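Long-range contacts in rRNA adenine N-6-methyltransferase (Saccharopolyspora erythraea, PDB 6NVM), which dimethylates N6 of adenine 2085 in 23S rRNA with S-adenosyl-L-methionine as methyl donor, which lowers ribosome affinity for macrolide-lincosamide-streptogramin B antibiotics: residues Trp189-Val200 against Asp212-Arg221; Cys241-Gln250 against Leu266-Val277. All blocks are in the same frame, centred on the assembly; numbering follows the deposited sequence.

Interaction 1 of 2, residues Trp189-Val200 against Asp212-Arg221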
loop_
_atom_site.group_PDB
_atom_site.type_symbol
_atom_site.label_atom_id
_atom_site.label_comp_id
_atom_site.label_asym_id
_atom_site.label_seq_id
_atom_site.Cartn_x
_atom_site.Cartn_y
_atom_site.Cartn_z
ATOM N N TRP A 189 -7.369 -5.569 4.438
ATOM C CA TRP A 189 -6.649 -5.881 5.669
ATOM C C TRP A 189 -6.478 -7.373 5.915
ATOM O O TRP A 189 -5.432 -7.763 6.463
ATOM C CB TRP A 189 -7.381 -5.230 6.852
ATOM C CG TRP A 189 -6.579 -5.183 8.106
ATOM C CD1 TRP A 189 -6.674 -6.023 9.179
ATOM C CD2 TRP A 189 -5.550 -4.243 8.424
ATOM N NE1 TRP A 189 -5.766 -5.661 10.145
ATOM C CE2 TRP A 189 -5.064 -4.570 9.706
ATOM C CE3 TRP A 189 -4.994 -3.153 7.751
ATOM C CZ2 TRP A 189 -4.053 -3.842 10.329
ATOM C CZ3 TRP A 189 -3.986 -2.433 8.370
ATOM C CH2 TRP A 189 -3.529 -2.778 9.646
ATOM N N PRO A 190 -7.433 -8.245 5.582
ATOM C CA PRO A 190 -7.189 -9.683 5.767
ATOM C C PRO A 190 -6.062 -10.216 4.905
ATOM O O PRO A 190 -5.518 -11.277 5.228
ATOM C CB PRO A 190 -8.533 -10.320 5.397
ATOM C CG PRO A 190 -9.531 -9.245 5.614
ATOM C CD PRO A 190 -8.833 -7.980 5.213
ATOM N N LEU A 191 -5.681 -9.513 3.836
ATOM C CA LEU A 191 -4.606 -9.949 2.952
ATOM C C LEU A 191 -3.335 -9.128 3.084
ATOM O O LEU A 191 -2.251 -9.665 2.853
ATOM C CB LEU A 191 -5.054 -9.898 1.487
ATOM C CG LEU A 191 -6.283 -10.712 1.078
ATOM C CD1 LEU A 191 -6.524 -10.589 -0.429
ATOM C CD2 LEU A 191 -6.123 -12.159 1.478
ATOM N N PHE A 192 -3.443 -7.851 3.463
ATOM C CA PHE A 192 -2.316 -6.928 3.483
ATOM C C PHE A 192 -2.247 -6.151 4.787
ATOM O O PHE A 192 -3.268 -5.687 5.301
ATOM C CB PHE A 192 -2.414 -5.915 2.343
ATOM C CG PHE A 192 -1.952 -6.443 1.026
ATOM C CD1 PHE A 192 -2.825 -7.119 0.189
ATOM C CD2 PHE A 192 -0.640 -6.257 0.620
ATOM C CE1 PHE A 192 -2.394 -7.609 -1.019
ATOM C CE2 PHE A 192 -0.212 -6.738 -0.595
ATOM C CZ PHE A 192 -1.089 -7.416 -1.410
ATOM N N GLU A 193 -1.033 -5.995 5.303
ATOM C CA GLU A 193 -0.740 -4.987 6.313
ATOM C C GLU A 193 -0.427 -3.667 5.612
ATOM O O GLU A 193 0.208 -3.648 4.553
ATOM C CB GLU A 193 0.439 -5.422 7.192
ATOM C CG GLU A 193 0.294 -6.815 7.807
ATOM C CD GLU A 193 1.571 -7.308 8.487
ATOM O OE1 GLU A 193 2.627 -6.664 8.336
ATOM O OE2 GLU A 193 1.514 -8.347 9.178
ATOM N N TRP A 194 -0.921 -2.568 6.179
ATOM C CA TRP A 194 -0.655 -1.219 5.686
ATOM C C TRP A 194 0.055 -0.471 6.805
ATOM O O TRP A 194 -0.490 -0.341 7.905
ATOM C CB TRP A 194 -1.944 -0.484 5.300
ATOM C CG TRP A 194 -2.777 -1.119 4.205
ATOM C CD1 TRP A 194 -3.394 -2.336 4.241
ATOM C CD2 TRP A 194 -3.115 -0.539 2.939
ATOM N NE1 TRP A 194 -4.080 -2.557 3.066
ATOM C CE2 TRP A 194 -3.924 -1.467 2.253
ATOM C CE3 TRP A 194 -2.803 0.675 2.315
ATOM C CZ2 TRP A 194 -4.424 -1.221 0.975
ATOM C CZ3 TRP A 194 -3.292 0.916 1.044
ATOM C CH2 TRP A 194 -4.096 -0.028 0.387
ATOM N N GLU A 195 1.252 0.035 6.523
ATOM C CA GLU A 195 2.104 0.594 7.564
ATOM C C GLU A 195 2.597 1.976 7.159
ATOM O O GLU A 195 3.070 2.168 6.034
ATOM C CB GLU A 195 3.281 -0.350 7.850
ATOM C CG GLU A 195 2.840 -1.727 8.358
ATOM C CD GLU A 195 3.981 -2.731 8.470
ATOM O OE1 GLU A 195 5.105 -2.426 8.018
ATOM O OE2 GLU A 195 3.747 -3.835 9.010
ATOM N N PHE A 196 2.469 2.937 8.074
ATOM C CA PHE A 196 3.023 4.273 7.893
ATOM C C PHE A 196 4.446 4.269 8.438
ATOM O O PHE A 196 4.663 3.952 9.615
ATOM C CB PHE A 196 2.169 5.313 8.618
ATOM C CG PHE A 196 2.640 6.728 8.433
ATOM C CD1 PHE A 196 2.157 7.499 7.392
ATOM C CD2 PHE A 196 3.563 7.287 9.302
ATOM C CE1 PHE A 196 2.581 8.796 7.219
ATOM C CE2 PHE A 196 3.994 8.586 9.130
ATOM C CZ PHE A 196 3.502 9.342 8.089
ATOM N N VAL A 197 5.419 4.607 7.592
ATOM C CA VAL A 197 6.814 4.540 8.017
ATOM C C VAL A 197 7.257 5.896 8.558
ATOM O O VAL A 197 7.647 6.007 9.726
ATOM C CB VAL A 197 7.722 4.059 6.872
ATOM C CG1 VAL A 197 9.186 4.120 7.282
ATOM C CG2 VAL A 197 7.348 2.636 6.475
ATOM N N GLU A 198 7.211 6.938 7.731
ATOM C CA GLU A 198 7.616 8.252 8.222
ATOM C C GLU A 198 7.187 9.336 7.243
ATOM O O GLU A 198 7.025 9.095 6.043
ATOM C CB GLU A 198 9.133 8.325 8.446
ATOM C CG GLU A 198 9.949 8.317 7.156
ATOM C CD GLU A 198 11.450 8.409 7.405
ATOM O OE1 GLU A 198 11.907 7.943 8.469
ATOM O OE2 GLU A 198 12.167 8.956 6.536
ATOM N N LYS A 199 7.030 10.542 7.778
ATOM C CA LYS A 199 6.852 11.727 6.953
ATOM C C LYS A 199 8.166 12.100 6.274
ATOM O O LYS A 199 9.253 11.879 6.812
ATOM C CB LYS A 199 6.360 12.895 7.812
ATOM C CG LYS A 199 6.216 14.223 7.078
ATOM C CD LYS A 199 5.863 15.347 8.047
ATOM C CE LYS A 199 5.770 16.690 7.337
ATOM N NZ LYS A 199 5.575 17.816 8.290
ATOM N N VAL A 200 8.060 12.683 5.082
ATOM C CA VAL A 200 9.222 13.140 4.320
ATOM C C VAL A 200 8.985 14.602 3.964
ATOM O O VAL A 200 8.091 14.913 3.168
ATOM C CB VAL A 200 9.461 12.302 3.057
ATOM C CG1 VAL A 200 10.711 12.785 2.317
ATOM C CG2 VAL A 200 9.597 10.833 3.412
ATOM N N ASP A 212 4.064 17.969 1.818
ATOM C CA ASP A 212 5.023 16.985 2.282
ATOM C C ASP A 212 4.648 15.595 1.784
ATOM O O ASP A 212 3.529 15.346 1.326
ATOM C CB ASP A 212 5.093 16.995 3.806
ATOM C CG ASP A 212 5.549 18.329 4.353
ATOM O OD1 ASP A 212 6.525 18.890 3.812
ATOM O OD2 ASP A 212 4.920 18.819 5.312
ATOM N N SER A 213 5.606 14.684 1.878
ATOM C CA SER A 213 5.426 13.315 1.424
ATOM C C SER A 213 5.560 12.368 2.616
ATOM O O SER A 213 5.692 12.792 3.767
ATOM C CB SER A 213 6.437 12.982 0.324
ATOM O OG SER A 213 6.232 13.781 -0.828
ATOM N N ALA A 214 5.543 11.072 2.323
ATOM C CA ALA A 214 5.663 10.062 3.360
ATOM C C ALA A 214 6.118 8.767 2.711
ATOM O O ALA A 214 5.925 8.552 1.512
ATOM C CB ALA A 214 4.338 9.863 4.103
ATOM N N ILE A 215 6.741 7.914 3.516
ATOM C CA ILE A 215 7.010 6.535 3.135
ATOM C C ILE A 215 5.931 5.670 3.761
ATOM O O ILE A 215 5.698 5.738 4.975
ATOM C CB ILE A 215 8.405 6.076 3.589
ATOM C CG1 ILE A 215 9.485 6.993 3.013
ATOM C CG2 ILE A 215 8.646 4.633 3.154
ATOM C CD1 ILE A 215 10.838 6.805 3.654
ATOM N N MET A 216 5.273 4.863 2.939
ATOM C CA MET A 216 4.315 3.877 3.411
ATOM C C MET A 216 4.666 2.532 2.793
ATOM O O MET A 216 5.304 2.458 1.739
ATOM C CB MET A 216 2.869 4.271 3.059
ATOM C CG MET A 216 2.575 4.356 1.570
ATOM S SD MET A 216 0.832 4.697 1.214
ATOM C CE MET A 216 0.055 3.217 1.847
ATOM N N ARG A 217 4.239 1.464 3.460
ATOM C CA ARG A 217 4.569 0.112 3.037
ATOM C C ARG A 217 3.345 -0.784 3.133
ATOM O O ARG A 217 2.595 -0.721 4.108
ATOM C CB ARG A 217 5.710 -0.461 3.891
ATOM C CG ARG A 217 6.102 -1.897 3.560
ATOM C CD ARG A 217 7.353 -2.310 4.339
ATOM N NE ARG A 217 7.176 -2.106 5.776
ATOM C CZ ARG A 217 8.157 -2.149 6.670
ATOM N NH1 ARG A 217 9.403 -2.391 6.289
ATOM N NH2 ARG A 217 7.892 -1.947 7.952
ATOM N N LEU A 218 3.141 -1.593 2.099
ATOM C CA LEU A 218 2.217 -2.719 2.132
ATOM C C LEU A 218 3.015 -4.004 2.291
ATOM O O LEU A 218 4.059 -4.174 1.659
ATOM C CB LEU A 218 1.387 -2.807 0.847
ATOM C CG LEU A 218 0.661 -1.560 0.360
ATOM C CD1 LEU A 218 -0.161 -1.893 -0.882
ATOM C CD2 LEU A 218 -0.216 -1.004 1.451
ATOM N N ARG A 219 2.532 -4.907 3.140
ATOM C CA ARG A 219 3.101 -6.245 3.260
ATOM C C ARG A 219 1.987 -7.246 3.006
ATOM O O ARG A 219 0.969 -7.229 3.706
ATOM C CB ARG A 219 3.727 -6.485 4.639
ATOM C CG ARG A 219 4.661 -5.373 5.109
ATOM C CD ARG A 219 5.327 -5.702 6.447
ATOM N NE ARG A 219 6.316 -6.761 6.290
ATOM C CZ ARG A 219 6.093 -8.052 6.513
ATOM N NH1 ARG A 219 4.907 -8.473 6.936
ATOM N NH2 ARG A 219 7.068 -8.928 6.313
ATOM N N ARG A 220 2.175 -8.111 2.011
ATOM C CA ARG A 220 1.234 -9.201 1.791
ATOM C C ARG A 220 1.449 -10.264 2.861
ATOM O O ARG A 220 2.554 -10.803 2.992
ATOM C CB ARG A 220 1.414 -9.796 0.397
ATOM C CG ARG A 220 0.268 -10.719 -0.011
ATOM C CD ARG A 220 0.430 -11.220 -1.425
ATOM N NE ARG A 220 1.495 -12.214 -1.512
ATOM C CZ ARG A 220 1.372 -13.479 -1.122
ATOM N NH1 ARG A 220 0.229 -13.916 -0.608
ATOM N NH2 ARG A 220 2.400 -14.310 -1.246
ATOM N N ARG A 221 0.401 -10.558 3.631
ATOM C CA ARG A 221 0.524 -11.494 4.741
ATOM C C ARG A 221 0.844 -12.890 4.228
ATOM O O ARG A 221 0.230 -13.373 3.271
ATOM C CB ARG A 221 -0.771 -11.538 5.558
ATOM C CG ARG A 221 -1.238 -10.192 6.094
ATOM C CD ARG A 221 -2.550 -10.339 6.869
ATOM N NE ARG A 221 -3.098 -9.047 7.272
ATOM C CZ ARG A 221 -2.760 -8.393 8.378
ATOM N NH1 ARG A 221 -1.858 -8.897 9.216
ATOM N NH2 ARG A 221 -3.321 -7.221 8.644
HETATM O O HOH W 1 -2.198 -12.405 2.387
HETATM O O HOH W 2 -0.288 -11.239 9.145
#
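Arg221 reaches the loop leading into the opposite strand, its NE giving a 2.8 Å hydrogen bond to Trp189 O in the guanidinium plane. Its chain, extended from CG to NE, turns at chi4 (-86°) to set NH2 over one face of the Trp189 indole, a cation-pi contact with Arg221 CZ 4.6 Å from the centroid of the five-membered ring. Glu193 CG packs on a face of the same guanidinium, while Glu193 OE1 forms a salt bridge with Arg219 NH1 (3.2 Å), met from above its carboxylate plane. On this Glu193-Arg219 face, in the conformer described, Glu195 OE1 makes a salt bridge with Arg217 NH2 at 2.8 Å. On the Trp194 face, Leu218 CD2 lies 3.5 Å from the centroid of the six-membered Trp194 ring.

Between the faces runs an antiparallel ladder whose register shifts by one at a classic beta bulge, where Val197 and Glu198 both face Ile215. Arg219 NE pairs with Glu67, and Arg217 NH1 bonds to Thr65 O. Strand 192-200 ends the seven-stranded sheet of this Rossmann-like methyltransferase; strand 213-220 lies between it and strand 159-167. Helices 146-155 and 168-175 pack on the Trp194 face, helix 56-65 on the Ile215 face.

Interaction 2 of 2, residues Cys241-Gln250 against Leu266-Val277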
loop_
_atom_site.group_PDB
_atom_site.type_symbol
_atom_site.label_atom_id
_atom_site.label_comp_id
_atom_site.label_asym_id
_atom_site.label_seq_id
_atom_site.Cartn_x
_atom_site.Cartn_y
_atom_site.Cartn_z
ATOM N N CYS A 241 -21.437 -1.565 5.140
ATOM C CA CYS A 241 -21.356 -0.529 6.163
ATOM C C CYS A 241 -20.821 0.787 5.616
ATOM O O CYS A 241 -21.197 1.853 6.114
ATOM C CB CYS A 241 -20.479 -1.002 7.322
ATOM S SG CYS A 241 -21.193 -2.360 8.275
ATOM N N PHE A 242 -19.950 0.744 4.606
ATOM C CA PHE A 242 -19.385 1.969 4.062
ATOM C C PHE A 242 -20.361 2.732 3.171
ATOM O O PHE A 242 -20.093 3.894 2.849
ATOM C CB PHE A 242 -18.095 1.660 3.294
ATOM C CG PHE A 242 -16.852 1.759 4.142
ATOM C CD1 PHE A 242 -16.403 0.668 4.875
ATOM C CD2 PHE A 242 -16.147 2.952 4.223
ATOM C CE1 PHE A 242 -15.267 0.758 5.663
ATOM C CE2 PHE A 242 -15.004 3.053 5.008
ATOM C CZ PHE A 242 -14.566 1.956 5.731
ATOM N N THR A 243 -21.484 2.122 2.775
ATOM C CA THR A 243 -22.505 2.871 2.043
ATOM C C THR A 243 -23.275 3.804 2.968
ATOM O O THR A 243 -23.739 4.863 2.529
ATOM C CB THR A 243 -23.487 1.928 1.344
ATOM O OG1 THR A 243 -24.261 1.223 2.325
ATOM C CG2 THR A 243 -22.753 0.938 0.445
ATOM N N GLY A 244 -23.420 3.433 4.236
ATOM C CA GLY A 244 -24.111 4.259 5.203
ATOM C C GLY A 244 -25.611 4.084 5.246
ATOM O O GLY A 244 -26.288 4.878 5.908
ATOM N N VAL A 245 -26.152 3.064 4.572
ATOM C CA VAL A 245 -27.600 2.899 4.499
ATOM C C VAL A 245 -28.171 2.781 5.903
ATOM O O VAL A 245 -27.665 2.024 6.740
ATOM C CB VAL A 245 -27.958 1.674 3.641
ATOM C CG1 VAL A 245 -27.517 0.374 4.322
ATOM C CG2 VAL A 245 -29.454 1.650 3.335
ATOM N N GLY A 246 -29.234 3.538 6.171
ATOM C CA GLY A 246 -29.893 3.528 7.456
ATOM C C GLY A 246 -29.463 4.638 8.395
ATOM O O GLY A 246 -30.175 4.915 9.368
ATOM N N GLY A 247 -28.321 5.273 8.136
ATOM C CA GLY A 247 -27.866 6.382 8.951
ATOM C C GLY A 247 -26.640 6.067 9.783
ATOM O O GLY A 247 -25.716 6.883 9.870
ATOM N N ASN A 248 -26.614 4.888 10.401
ATOM C CA ASN A 248 -25.529 4.491 11.286
ATOM C C ASN A 248 -25.088 3.071 10.956
ATOM O O ASN A 248 -25.769 2.331 10.237
ATOM C CB ASN A 248 -25.953 4.594 12.758
ATOM C CG ASN A 248 -27.316 3.989 13.013
ATOM O OD1 ASN A 248 -27.445 2.782 13.205
ATOM N ND2 ASN A 248 -28.349 4.828 13.011
ATOM N N ILE A 249 -23.929 2.690 11.492
ATOM C CA ILE A 249 -23.401 1.357 11.222
ATOM C C ILE A 249 -24.382 0.291 11.692
ATOM O O ILE A 249 -24.574 -0.731 11.025
ATOM C CB ILE A 249 -22.013 1.181 11.866
ATOM C CG1 ILE A 249 -21.432 -0.180 11.478
ATOM C CG2 ILE A 249 -22.088 1.310 13.390
ATOM C CD1 ILE A 249 -19.991 -0.366 11.867
ATOM N N GLN A 250 -25.034 0.512 12.834
ATOM C CA GLN A 250 -26.007 -0.463 13.309
ATOM C C GLN A 250 -27.149 -0.623 12.313
ATOM O O GLN A 250 -27.566 -1.748 12.011
ATOM C CB GLN A 250 -26.546 -0.053 14.677
ATOM C CG GLN A 250 -27.546 -1.043 15.259
ATOM C CD GLN A 250 -27.676 -0.926 16.766
ATOM O OE1 GLN A 250 -27.597 0.170 17.321
ATOM N NE2 GLN A 250 -27.862 -2.058 17.437
ATOM N N LEU A 266 -21.432 -5.775 17.665
ATOM C CA LEU A 266 -20.924 -4.452 18.015
ATOM C C LEU A 266 -20.228 -4.479 19.369
ATOM O O LEU A 266 -19.100 -3.989 19.512
ATOM C CB LEU A 266 -22.070 -3.438 18.011
ATOM C CG LEU A 266 -22.651 -3.119 16.635
ATOM C CD1 LEU A 266 -23.959 -2.348 16.777
ATOM C CD2 LEU A 266 -21.660 -2.329 15.792
ATOM N N ASP A 267 -20.878 -5.071 20.375
ATOM C CA ASP A 267 -20.281 -5.125 21.703
ATOM C C ASP A 267 -18.985 -5.936 21.690
ATOM O O ASP A 267 -17.995 -5.548 22.318
ATOM C CB ASP A 267 -21.276 -5.714 22.705
ATOM C CG ASP A 267 -22.376 -4.728 23.104
ATOM O OD1 ASP A 267 -22.356 -3.562 22.643
ATOM O OD2 ASP A 267 -23.265 -5.121 23.892
ATOM N N HIS A 268 -18.976 -7.068 20.982
ATOM C CA HIS A 268 -17.765 -7.878 20.879
ATOM C C HIS A 268 -16.617 -7.077 20.276
ATOM O O HIS A 268 -15.468 -7.174 20.731
ATOM C CB HIS A 268 -18.056 -9.133 20.047
ATOM C CG HIS A 268 -16.869 -10.024 19.855
ATOM N ND1 HIS A 268 -16.184 -10.584 20.911
ATOM C CD2 HIS A 268 -16.245 -10.450 18.730
ATOM C CE1 HIS A 268 -15.185 -11.316 20.445
ATOM N NE2 HIS A 268 -15.201 -11.251 19.125
ATOM N N ALA A 269 -16.908 -6.275 19.251
ATOM C CA ALA A 269 -15.893 -5.472 18.591
ATOM C C ALA A 269 -15.541 -4.208 19.360
ATOM O O ALA A 269 -14.546 -3.557 19.022
ATOM C CB ALA A 269 -16.362 -5.093 17.185
ATOM N N GLY A 270 -16.311 -3.850 20.383
ATOM C CA GLY A 270 -16.081 -2.595 21.067
ATOM C C GLY A 270 -16.465 -1.386 20.244
ATOM O O GLY A 270 -15.837 -0.329 20.377
ATOM N N VAL A 271 -17.486 -1.514 19.399
ATOM C CA VAL A 271 -17.914 -0.467 18.479
ATOM C C VAL A 271 -19.307 -0.003 18.878
ATOM O O VAL A 271 -20.177 -0.820 19.192
ATOM C CB VAL A 271 -17.899 -0.983 17.026
ATOM C CG1 VAL A 271 -18.492 0.031 16.071
ATOM C CG2 VAL A 271 -16.460 -1.345 16.614
ATOM N N GLY A 272 -19.511 1.312 18.879
ATOM C CA GLY A 272 -20.831 1.853 19.141
ATOM C C GLY A 272 -21.741 1.751 17.929
ATOM O O GLY A 272 -21.305 1.824 16.782
ATOM N N GLY A 273 -23.038 1.597 18.200
ATOM C CA GLY A 273 -24.019 1.506 17.133
ATOM C C GLY A 273 -24.082 2.735 16.252
ATOM O O GLY A 273 -24.532 2.643 15.105
ATOM N N GLY A 274 -23.635 3.883 16.755
ATOM C CA GLY A 274 -23.646 5.105 15.972
ATOM C C GLY A 274 -22.268 5.527 15.511
ATOM O O GLY A 274 -22.068 6.678 15.114
ATOM N N ALA A 275 -21.314 4.597 15.539
ATOM C CA ALA A 275 -19.929 4.928 15.236
ATOM C C ALA A 275 -19.783 5.482 13.823
ATOM O O ALA A 275 -20.484 5.077 12.892
ATOM C CB ALA A 275 -19.044 3.695 15.396
ATOM N N VAL A 276 -18.847 6.417 13.673
ATOM C CA VAL A 276 -18.454 6.892 12.351
ATOM C C VAL A 276 -17.668 5.780 11.668
ATOM O O VAL A 276 -16.622 5.348 12.165
ATOM C CB VAL A 276 -17.626 8.181 12.447
ATOM C CG1 VAL A 276 -17.364 8.744 11.057
ATOM C CG2 VAL A 276 -18.325 9.215 13.327
ATOM N N VAL A 277 -18.175 5.314 10.526
ATOM C CA VAL A 277 -17.637 4.116 9.887
ATOM C C VAL A 277 -16.142 4.262 9.636
ATOM O O VAL A 277 -15.366 3.330 9.873
ATOM C CB VAL A 277 -18.412 3.824 8.590
ATOM C CG1 VAL A 277 -17.809 2.649 7.835
ATOM C CG2 VAL A 277 -19.869 3.544 8.915
#
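Ile249, in the first turn of helix 249-254, packs against the loop that follows helix 259-269, a helix-loop junction in the helical C-terminal part of the Erm fold. The loop leaves its helix through a Schellman motif at Gly270 and then makes a type I beta turn from Gly272 to Ala275, and Ile249 faces that turn. At the start of the side chain, Ile249 CB lies 4.3 Å from Val277 CG2. The CG2 branch, set between the backbone N and the carbonyl carbon, packs against the turn, where Ile249 CG2 meets two carbonyl oxygens, Gly273 O at 3.3 Å and Gly272 O slightly farther off; Ala275 CB and Leu266 CD2 are looser neighbours of Ile249 CG2, each at 4.4 Å. The other branch runs through CG1, anti to the backbone N (chi1 -176°), and Ile249 CD1 at its end comes to 4.5 Å from Val271 CG1.

Gly273 O is also the acceptor of the one hydrogen bond between the segments, from Gln250 N at 3.2 Å, in the carbonyl plane and on a lone pair. Asn248 CB rests near this same oxygen, while its OD1 caps the new helix by accepting from Ala251 N. Trp285 of helix 282-292 touches Cys241, Ile249 and Val277. At the far end of the contact, Val277 CG1 sits over the centre of the Phe242 ring, 3.7 Å from the centroid and 4° off the ring normal.

Overall arrangement
The two contacts come in series along the chain: interaction 1 closes before interaction 2 opens, and strand 213-220 is followed directly by helix 228-243, whose last turn enters interaction 2. Their centres are 26 Å apart and their nearest atoms about 10 Å, so they do not touch. Interaction 1 is centred about 5 Å from the chain's centre in space, at the edge of the central sheet, with Val200 close to Leu53, a predicted S-adenosyl-L-methionine-binding residue. Interaction 2 sits about 25 Å from that centre, among the C-terminal helices and away from such residues. Together they illustrate a two-part architecture: a sheet-based methyltransferase core, then a helical portion joined to strand 213-220, the last along the chain.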